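Local structure of phosphotriesterase, putative (Deinococcus radiodurans, 4J35) at residues A[20-25]-A[260-265]; A[256-261]-A[318-323]. The protein probably hydrolyses lactones as a two-metal enzyme of the phosphotriesterase family, here in a variant made in work on engineering organophosphate hydrolysis. The protein carries 7 engineered substitutions. One frame throughout, in Å; residues are numbered along the deposited sequence.

Contact 1. Residues A[20-25]-A[260-265]. With CO (cobalt (II) ion), chain C.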
ATOM      1  N   PRO A  20      -4.772   0.690  -4.915  1.00 29.57           N
ATOM      2  CA  PRO A  20      -4.572   1.170  -3.544  1.00 31.46           C
ATOM      3  C   PRO A  20      -3.236   0.810  -2.844  1.00 30.53           C
ATOM      4  O   PRO A  20      -3.036   1.149  -1.676  1.00 29.86           O
ATOM      5  CB  PRO A  20      -5.777   0.545  -2.806  1.00 32.42           C
ATOM      6  CG  PRO A  20      -5.890  -0.798  -3.424  1.00 29.80           C
ATOM      7  CD  PRO A  20      -5.575  -0.549  -4.957  1.00 29.59           C
ATOM      8  N   HIS A  21      -2.295   0.157  -3.545  1.00 26.58           N
ATOM      9  CA  HIS A  21      -1.008  -0.150  -2.938  1.00 24.13           C
ATOM     10  C   HIS A  21       0.015  -0.397  -4.044  1.00 25.62           C
ATOM     11  O   HIS A  21       0.080  -1.503  -4.561  1.00 25.48           O
ATOM     12  CB  HIS A  21      -1.029  -1.397  -2.061  1.00 28.33           C
ATOM     13  CG  HIS A  21       0.211  -1.590  -1.250  1.00 28.48           C
ATOM     14  ND1 HIS A  21       0.194  -1.765   0.126  1.00 24.68           N
ATOM     15  CD2 HIS A  21       1.518  -1.660  -1.601  1.00 22.96           C
ATOM     16  CE1 HIS A  21       1.426  -1.917   0.566  1.00 28.29           C
ATOM     17  NE2 HIS A  21       2.240  -1.918  -0.481  1.00 25.90           N
ATOM     18  N   GLU A  22       0.825   0.621  -4.283  1.00 26.92           N
ATOM     19  CA  GLU A  22       1.888   0.566  -5.307  1.00 24.83           C
ATOM     20  C   GLU A  22       3.054   1.421  -4.834  1.00 28.56           C
ATOM     21  O   GLU A  22       2.928   2.181  -3.887  1.00 26.35           O
ATOM     22  CB  GLU A  22       1.337   1.120  -6.631  1.00 24.04           C
ATOM     23  CG  GLU A  22       0.029   0.536  -7.181  1.00 24.39           C
ATOM     24  CD  GLU A  22       0.143  -0.912  -7.637  1.00 27.64           C
ATOM     25  OE1 GLU A  22       1.293  -1.310  -8.021  1.00 34.87           O
ATOM     26  OE2 GLU A  22      -0.912  -1.621  -7.627  1.00 28.84           O
ATOM     27  N   HIS A  23       4.190   1.347  -5.536  1.00 26.25           N
ATOM     28  CA  HIS A  23       5.389   2.092  -5.179  1.00 29.77           C
ATOM     29  C   HIS A  23       5.930   2.764  -6.465  1.00 31.90           C
ATOM     30  O   HIS A  23       6.520   2.095  -7.288  1.00 31.98           O
ATOM     31  CB  HIS A  23       6.421   1.132  -4.523  1.00 26.22           C
ATOM     32  CG  HIS A  23       5.939   0.564  -3.205  1.00 26.34           C
ATOM     33  ND1 HIS A  23       5.883   1.340  -2.069  1.00 27.65           N
ATOM     34  CD2 HIS A  23       5.436  -0.651  -2.853  1.00 27.23           C
ATOM     35  CE1 HIS A  23       5.401   0.625  -1.068  1.00 30.89           C
ATOM     36  NE2 HIS A  23       5.071  -0.571  -1.516  1.00 29.81           N
ATOM     37  N   VAL A  24       5.706   4.077  -6.631  1.00 27.07           N
ATOM     38  CA  VAL A  24       6.249   4.791  -7.817  1.00 27.55           C
ATOM     39  C   VAL A  24       7.790   4.675  -7.816  1.00 30.87           C
ATOM     40  O   VAL A  24       8.387   4.260  -8.813  1.00 31.10           O
ATOM     41  CB  VAL A  24       5.787   6.274  -7.869  1.00 28.55           C
ATOM     42  CG1 VAL A  24       6.389   6.999  -9.091  1.00 34.01           C
ATOM     43  CG2 VAL A  24       4.245   6.370  -7.907  1.00 30.34           C
ATOM     44  N   ILE A  25       8.430   5.047  -6.719  1.00 30.66           N
ATOM     45  CA  ILE A  25       9.825   4.678  -6.486  1.00 35.57           C
ATOM     46  C   ILE A  25       9.972   3.950  -5.151  1.00 34.88           C
ATOM     47  O   ILE A  25       9.128   4.058  -4.268  1.00 30.19           O
ATOM     48  CB  ILE A  25      10.770   5.889  -6.516  1.00 35.68           C
ATOM     49  CG1 ILE A  25      10.477   6.819  -5.340  1.00 39.21           C
ATOM     50  CG2 ILE A  25      10.657   6.613  -7.836  1.00 34.00           C
ATOM     51  CD1 ILE A  25      11.307   8.118  -5.377  1.00 41.67           C
ATOM     52  N   LEU A 260     -10.102  -5.358  -1.933  1.00 32.17           N
ATOM     53  CA  LEU A 260      -9.417  -4.466  -2.859  1.00 32.57           C
ATOM     54  C   LEU A 260      -8.269  -5.189  -3.551  1.00 36.89           C
ATOM     55  O   LEU A 260      -7.830  -6.237  -3.111  1.00 31.93           O
ATOM     56  CB  LEU A 260      -8.911  -3.218  -2.138  1.00 34.42           C
ATOM     57  CG  LEU A 260     -10.043  -2.297  -1.687  1.00 37.76           C
ATOM     58  CD1 LEU A 260     -10.443  -2.598  -0.215  1.00 31.97           C
ATOM     59  CD2 LEU A 260      -9.640  -0.850  -1.865  1.00 33.36           C
ATOM     60  N   LEU A 261      -7.791  -4.599  -4.641  1.00 31.95           N
ATOM     61  CA  LEU A 261      -6.862  -5.287  -5.563  1.00 33.76           C
ATOM     62  C   LEU A 261      -5.700  -4.377  -5.961  1.00 31.72           C
ATOM     63  O   LEU A 261      -5.916  -3.244  -6.342  1.00 34.75           O
ATOM     64  CB  LEU A 261      -7.594  -5.698  -6.841  1.00 34.42           C
ATOM     65  CG  LEU A 261      -8.859  -6.551  -6.710  1.00 32.77           C
ATOM     66  CD1 LEU A 261      -9.536  -6.659  -8.102  1.00 41.05           C
ATOM     67  CD2 LEU A 261      -8.568  -7.933  -6.164  1.00 35.13           C
ATOM     68  N   SER A 262      -4.466  -4.865  -5.839  1.00 34.08           N
ATOM     69  CA  SER A 262      -3.297  -4.082  -6.285  1.00 31.38           C
ATOM     70  C   SER A 262      -2.116  -4.984  -6.576  1.00 31.32           C
ATOM     71  O   SER A 262      -2.239  -6.204  -6.450  1.00 32.61           O
ATOM     72  CB  SER A 262      -2.907  -3.036  -5.270  1.00 35.82           C
ATOM     73  OG  SER A 262      -2.813  -1.787  -5.896  1.00 31.14           O
ATOM     74  N   HIS A 263      -0.997  -4.376  -7.002  1.00 33.05           N
ATOM     75  CA  HIS A 263       0.193  -5.132  -7.361  1.00 31.15           C
ATOM     76  C   HIS A 263       1.390  -5.034  -6.411  1.00 31.08           C
ATOM     77  O   HIS A 263       2.288  -5.900  -6.471  1.00 32.47           O
ATOM     78  CB  HIS A 263       0.711  -4.693  -8.759  1.00 31.21           C
ATOM     79  CG  HIS A 263      -0.362  -4.544  -9.785  1.00 31.45           C
ATOM     80  ND1 HIS A 263      -1.082  -3.381  -9.954  1.00 32.00           N
ATOM     81  CD2 HIS A 263      -0.799  -5.401 -10.737  1.00 35.50           C
ATOM     82  CE1 HIS A 263      -1.909  -3.526 -10.980  1.00 35.20           C
ATOM     83  NE2 HIS A 263      -1.756  -4.744 -11.464  1.00 31.86           N
ATOM     84  N   ASP A 264       1.483  -3.955  -5.631  1.00 30.74           N
ATOM     85  CA  ASP A 264       2.681  -3.692  -4.832  1.00 30.53           C
ATOM     86  C   ASP A 264       3.909  -3.587  -5.760  1.00 31.47           C
ATOM     87  O   ASP A 264       5.021  -3.960  -5.401  1.00 32.04           O
ATOM     88  CB  ASP A 264       2.891  -4.804  -3.828  1.00 30.52           C
ATOM     89  CG  ASP A 264       3.840  -4.410  -2.690  1.00 30.32           C
ATOM     90  OD1 ASP A 264       4.141  -3.219  -2.489  1.00 31.12           O
ATOM     91  OD2 ASP A 264       4.306  -5.337  -2.026  1.00 31.65           O
ATOM     92  N   SER A 265       3.672  -3.038  -6.936  1.00 30.59           N
ATOM     93  CA  SER A 265       4.727  -2.957  -7.970  1.00 30.61           C
ATOM     94  C   SER A 265       5.694  -1.833  -7.640  1.00 33.63           C
ATOM     95  O   SER A 265       5.372  -0.920  -6.880  1.00 30.72           O
ATOM     96  CB  SER A 265       4.068  -2.772  -9.339  1.00 30.80           C
ATOM     97  OG  SER A 265       3.487  -1.485  -9.509  1.00 30.79           O
TER
HETATM   98 CO    CO C 402       4.372  -2.144  -0.571  1.00 27.94          CO
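His21, His23 and Asp264 meet at one cobalt ion of the binuclear metal centre, at the mouth of the TIM barrel, where the HxH motif of strand 17-26 faces the aspartate just after strand 259-261. Cobalt is bound by His21 NE2, by His23 NE2 at 2.0 Å and by Asp264 OD1 at 2.2 Å; Lys143, probably carboxylated, completes the site. His23 ND1 is hydrogen-bonded to Thr68 OG1. Asp264 CG lies anti to its backbone N (chi1 -162°), which brings the carboxylate alongside the His21 ring, planes nearly perpendicular (86°); Asp264 OD2 is held by Arg228. Away from the metal, Glu22 bends at chi2 (-68°), and its carboxylate takes five hydrogen bonds from residues 262-265. Its OE2 accepts from Ser262 OG on the anti side at 2.6 Å, from His263 N on the syn side at 2.8 Å, and from His263 ND1 above the carboxylate plane; OE1 takes Ser265 N and Ser265 OG. A leucine in place of Glu22 would probably leave these buried donors without their acceptor and let the loop carrying Asp264 shift. Main-chain bonds tie the segments further: Asp264 N to His21 O, and His23 N to Ser265 O at 2.9 Å.

Contact 2. Residues A[256-261]-A[318-323]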
ATOM      1  N   ALA A 256     -17.717  -8.333  -1.497  1.00 41.96           N
ATOM      2  CA  ALA A 256     -17.128  -7.520  -2.541  1.00 39.83           C
ATOM      3  C   ALA A 256     -16.866  -6.144  -2.006  1.00 42.36           C
ATOM      4  O   ALA A 256     -15.902  -5.523  -2.412  1.00 38.38           O
ATOM      5  CB  ALA A 256     -18.010  -7.447  -3.799  1.00 38.99           C
ATOM      6  N   ASP A 257     -17.673  -5.661  -1.050  1.00 37.41           N
ATOM      7  CA  ASP A 257     -17.462  -4.275  -0.633  1.00 35.54           C
ATOM      8  C   ASP A 257     -16.362  -4.161   0.446  1.00 33.25           C
ATOM      9  O   ASP A 257     -16.146  -3.088   0.978  1.00 33.13           O
ATOM     10  CB  ASP A 257     -18.751  -3.564  -0.193  1.00 51.55           C
ATOM     11  CG  ASP A 257     -19.406  -4.230   0.980  1.00 60.76           C
ATOM     12  OD1 ASP A 257     -18.959  -5.353   1.305  1.00 52.96           O
ATOM     13  OD2 ASP A 257     -20.370  -3.652   1.556  1.00 84.72           O
ATOM     14  N   ARG A 258     -15.674  -5.257   0.738  1.00 33.12           N
ATOM     15  CA  ARG A 258     -14.505  -5.208   1.614  1.00 32.80           C
ATOM     16  C   ARG A 258     -13.199  -5.737   1.001  1.00 33.27           C
ATOM     17  O   ARG A 258     -12.216  -5.917   1.719  1.00 33.36           O
ATOM     18  CB  ARG A 258     -14.787  -5.987   2.888  1.00 37.00           C
ATOM     19  CG  ARG A 258     -16.074  -5.515   3.575  1.00 38.65           C
ATOM     20  CD  ARG A 258     -15.875  -4.180   4.260  1.00 44.14           C
ATOM     21  NE  ARG A 258     -17.138  -3.460   4.452  1.00 54.93           N
ATOM     22  CZ  ARG A 258     -17.926  -3.570   5.520  1.00 54.77           C
ATOM     23  NH1 ARG A 258     -17.599  -4.366   6.533  1.00 38.95           N
ATOM     24  NH2 ARG A 258     -19.052  -2.871   5.580  1.00 37.84           N
ATOM     25  N   LEU A 259     -13.196  -5.970  -0.324  1.00 36.14           N
ATOM     26  CA  LEU A 259     -12.022  -6.519  -1.002  1.00 34.09           C
ATOM     27  C   LEU A 259     -11.429  -5.498  -1.964  1.00 33.08           C
ATOM     28  O   LEU A 259     -12.177  -4.850  -2.718  1.00 35.16           O
ATOM     29  CB  LEU A 259     -12.399  -7.758  -1.829  1.00 38.87           C
ATOM     30  CG  LEU A 259     -13.075  -8.913  -1.073  1.00 39.91           C
ATOM     31  CD1 LEU A 259     -13.659  -9.894  -2.063  1.00 44.70           C
ATOM     32  CD2 LEU A 259     -12.089  -9.615  -0.116  1.00 37.49           C
ATOM     33  N   LEU A 260     -10.102  -5.358  -1.933  1.00 32.17           N
ATOM     34  CA  LEU A 260      -9.417  -4.466  -2.859  1.00 32.57           C
ATOM     35  C   LEU A 260      -8.269  -5.189  -3.551  1.00 36.89           C
ATOM     36  O   LEU A 260      -7.830  -6.237  -3.111  1.00 31.93           O
ATOM     37  CB  LEU A 260      -8.911  -3.218  -2.138  1.00 34.42           C
ATOM     38  CG  LEU A 260     -10.043  -2.297  -1.687  1.00 37.76           C
ATOM     39  CD1 LEU A 260     -10.443  -2.598  -0.215  1.00 31.97           C
ATOM     40  CD2 LEU A 260      -9.640  -0.850  -1.865  1.00 33.36           C
ATOM     41  N   LEU A 261      -7.791  -4.599  -4.641  1.00 31.95           N
ATOM     42  CA  LEU A 261      -6.862  -5.287  -5.563  1.00 33.76           C
ATOM     43  C   LEU A 261      -5.700  -4.377  -5.961  1.00 31.72           C
ATOM     44  O   LEU A 261      -5.916  -3.244  -6.342  1.00 34.75           O
ATOM     45  CB  LEU A 261      -7.594  -5.698  -6.841  1.00 34.42           C
ATOM     46  CG  LEU A 261      -8.859  -6.551  -6.710  1.00 32.77           C
ATOM     47  CD1 LEU A 261      -9.536  -6.659  -8.102  1.00 41.05           C
ATOM     48  CD2 LEU A 261      -8.568  -7.933  -6.164  1.00 35.13           C
ATOM     49  N   PRO A 318     -12.395   2.042  -2.921  1.00 33.63           N
ATOM     50  CA  PRO A 318     -11.443   3.132  -2.722  1.00 36.14           C
ATOM     51  C   PRO A 318     -12.113   4.477  -2.447  1.00 35.74           C
ATOM     52  O   PRO A 318     -11.533   5.263  -1.707  1.00 36.19           O
ATOM     53  CB  PRO A 318     -10.685   3.194  -4.068  1.00 33.72           C
ATOM     54  CG  PRO A 318     -10.919   1.856  -4.696  1.00 40.02           C
ATOM     55  CD  PRO A 318     -12.191   1.328  -4.191  1.00 37.65           C
ATOM     56  N   ALA A 319     -13.283   4.757  -3.033  1.00 36.40           N
ATOM     57  CA  ALA A 319     -13.931   6.050  -2.810  1.00 41.62           C
ATOM     58  C   ALA A 319     -14.280   6.167  -1.326  1.00 34.12           C
ATOM     59  O   ALA A 319     -14.093   7.207  -0.679  1.00 37.80           O
ATOM     60  CB  ALA A 319     -15.197   6.158  -3.644  1.00 51.20           C
ATOM     61  N   ARG A 320     -14.750   5.059  -0.792  1.00 33.01           N
ATOM     62  CA  ARG A 320     -15.206   4.998   0.593  1.00 43.23           C
ATOM     63  C   ARG A 320     -13.992   5.004   1.565  1.00 46.34           C
ATOM     64  O   ARG A 320     -13.924   5.750   2.540  1.00 35.77           O
ATOM     65  CB  ARG A 320     -16.062   3.728   0.749  1.00 45.63           C
ATOM     66  CG  ARG A 320     -16.586   3.426   2.154  1.00 55.61           C
ATOM     67  CD  ARG A 320     -15.684   2.422   2.868  1.00 58.79           C
ATOM     68  NE  ARG A 320     -15.505   1.155   2.143  1.00 70.73           N
ATOM     69  CZ  ARG A 320     -14.719   0.164   2.567  1.00 67.69           C
ATOM     70  NH1 ARG A 320     -14.067   0.311   3.713  1.00 44.30           N
ATOM     71  NH2 ARG A 320     -14.584  -0.955   1.850  1.00 63.49           N
ATOM     72  N   LEU A 321     -13.018   4.163   1.276  1.00 36.54           N
ATOM     73  CA  LEU A 321     -11.802   4.052   2.082  1.00 35.17           C
ATOM     74  C   LEU A 321     -10.870   5.266   2.041  1.00 36.18           C
ATOM     75  O   LEU A 321     -10.361   5.669   3.067  1.00 37.12           O
ATOM     76  CB  LEU A 321     -11.051   2.790   1.677  1.00 37.55           C
ATOM     77  CG  LEU A 321     -10.611   1.934   2.849  1.00 48.12           C
ATOM     78  CD1 LEU A 321     -10.404   0.502   2.397  1.00 50.41           C
ATOM     79  CD2 LEU A 321      -9.328   2.527   3.458  1.00 42.22           C
ATOM     80  N   PHE A 322     -10.614   5.844   0.874  1.00 35.38           N
ATOM     81  CA  PHE A 322      -9.617   6.904   0.784  1.00 35.51           C
ATOM     82  C   PHE A 322     -10.194   8.300   0.589  1.00 35.50           C
ATOM     83  O   PHE A 322      -9.483   9.301   0.740  1.00 38.86           O
ATOM     84  CB  PHE A 322      -8.615   6.569  -0.359  1.00 34.04           C
ATOM     85  CG  PHE A 322      -7.954   5.219  -0.185  1.00 35.63           C
ATOM     86  CD1 PHE A 322      -6.916   5.052   0.725  1.00 32.79           C
ATOM     87  CD2 PHE A 322      -8.384   4.120  -0.906  1.00 41.61           C
ATOM     88  CE1 PHE A 322      -6.328   3.811   0.911  1.00 31.70           C
ATOM     89  CE2 PHE A 322      -7.803   2.872  -0.739  1.00 34.13           C
ATOM     90  CZ  PHE A 322      -6.763   2.719   0.174  1.00 34.02           C
ATOM     91  N   GLY A 323     -11.469   8.373   0.222  1.00 42.03           N
ATOM     92  CA  GLY A 323     -12.066   9.638  -0.146  1.00 44.72           C
ATOM     93  C   GLY A 323     -12.724  10.367   1.004  1.00 56.79           C
ATOM     94  O   GLY A 323     -12.606   9.994   2.176  1.00 49.19           O
ATOM     95  OXT GLY A 323     -13.383  11.374   0.761  1.00 48.95           O
TER
HETATM   96  O   HOH W   1     -17.288   0.075   0.236  1.00 37.11           O
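Leu260 reaches from strand 259-261 toward helix 307-322 and meets its last turn with both methyls. CG sits anti to the carbonyl carbon, and chi2 is 94°, off the staggered values; CD1 and CD2 meet different partners. CD2 lies 4.1 Å from Pro318 CD and is similarly close to Pro318 CG, the leucine and the proline ring running past each other in opposite directions. The same methyl comes to the edge of the Phe322 ring, near its plane, 4.3 Å from CE2. CD1 takes the other branch and touches Leu321 CD1 at 4.1 Å, the two side chains crossing at a slant. Leu321 CB in turn rests over one face of the Phe322 ring, offset toward its rim. This is packing of a TIM barrel strand against the chain's C-terminal helix, which passes nearly at right angles to it, with segment axes 10.6 Å apart at a signed crossing angle of -98°. Nearer the surface, Arg320 leaves the helix with CG anti to its backbone N (chi1 177°), then bends at chi2 and chi3, which brings the guanidinium back toward the turn before the strand. NH2 lies 2.8 Å from Asp257 O and is hydrogen-bonded to Ser223 OG, while NH1 bonds Ala198 O. On the same guanidinium, NE donates to a water at 2.8 Å, and this water makes a weak bond to Asp257 O.

Strand 259-261 serves both contacts: contact 1 uses its end and the loop beyond, contact 2 Leu260 and the 3-10 turn before the strand. Contact 1 is wholly buried near the centre of the chain, and its chemistry is mainly polar and ionic, built from metal ligands and a carboxylate gripped by several donors. Contact 2, about 14 Å away between centres, lies farther out and is only partly buried; apolar packing makes up its inner part, and an arginine and a water lie at its outer edge. Leu260 belongs to both, its CD2 also lying 4.1 Å from Pro20 CG, and the two are joined directly where Pro20 CB packs 3.7 Å from Phe322 CE2.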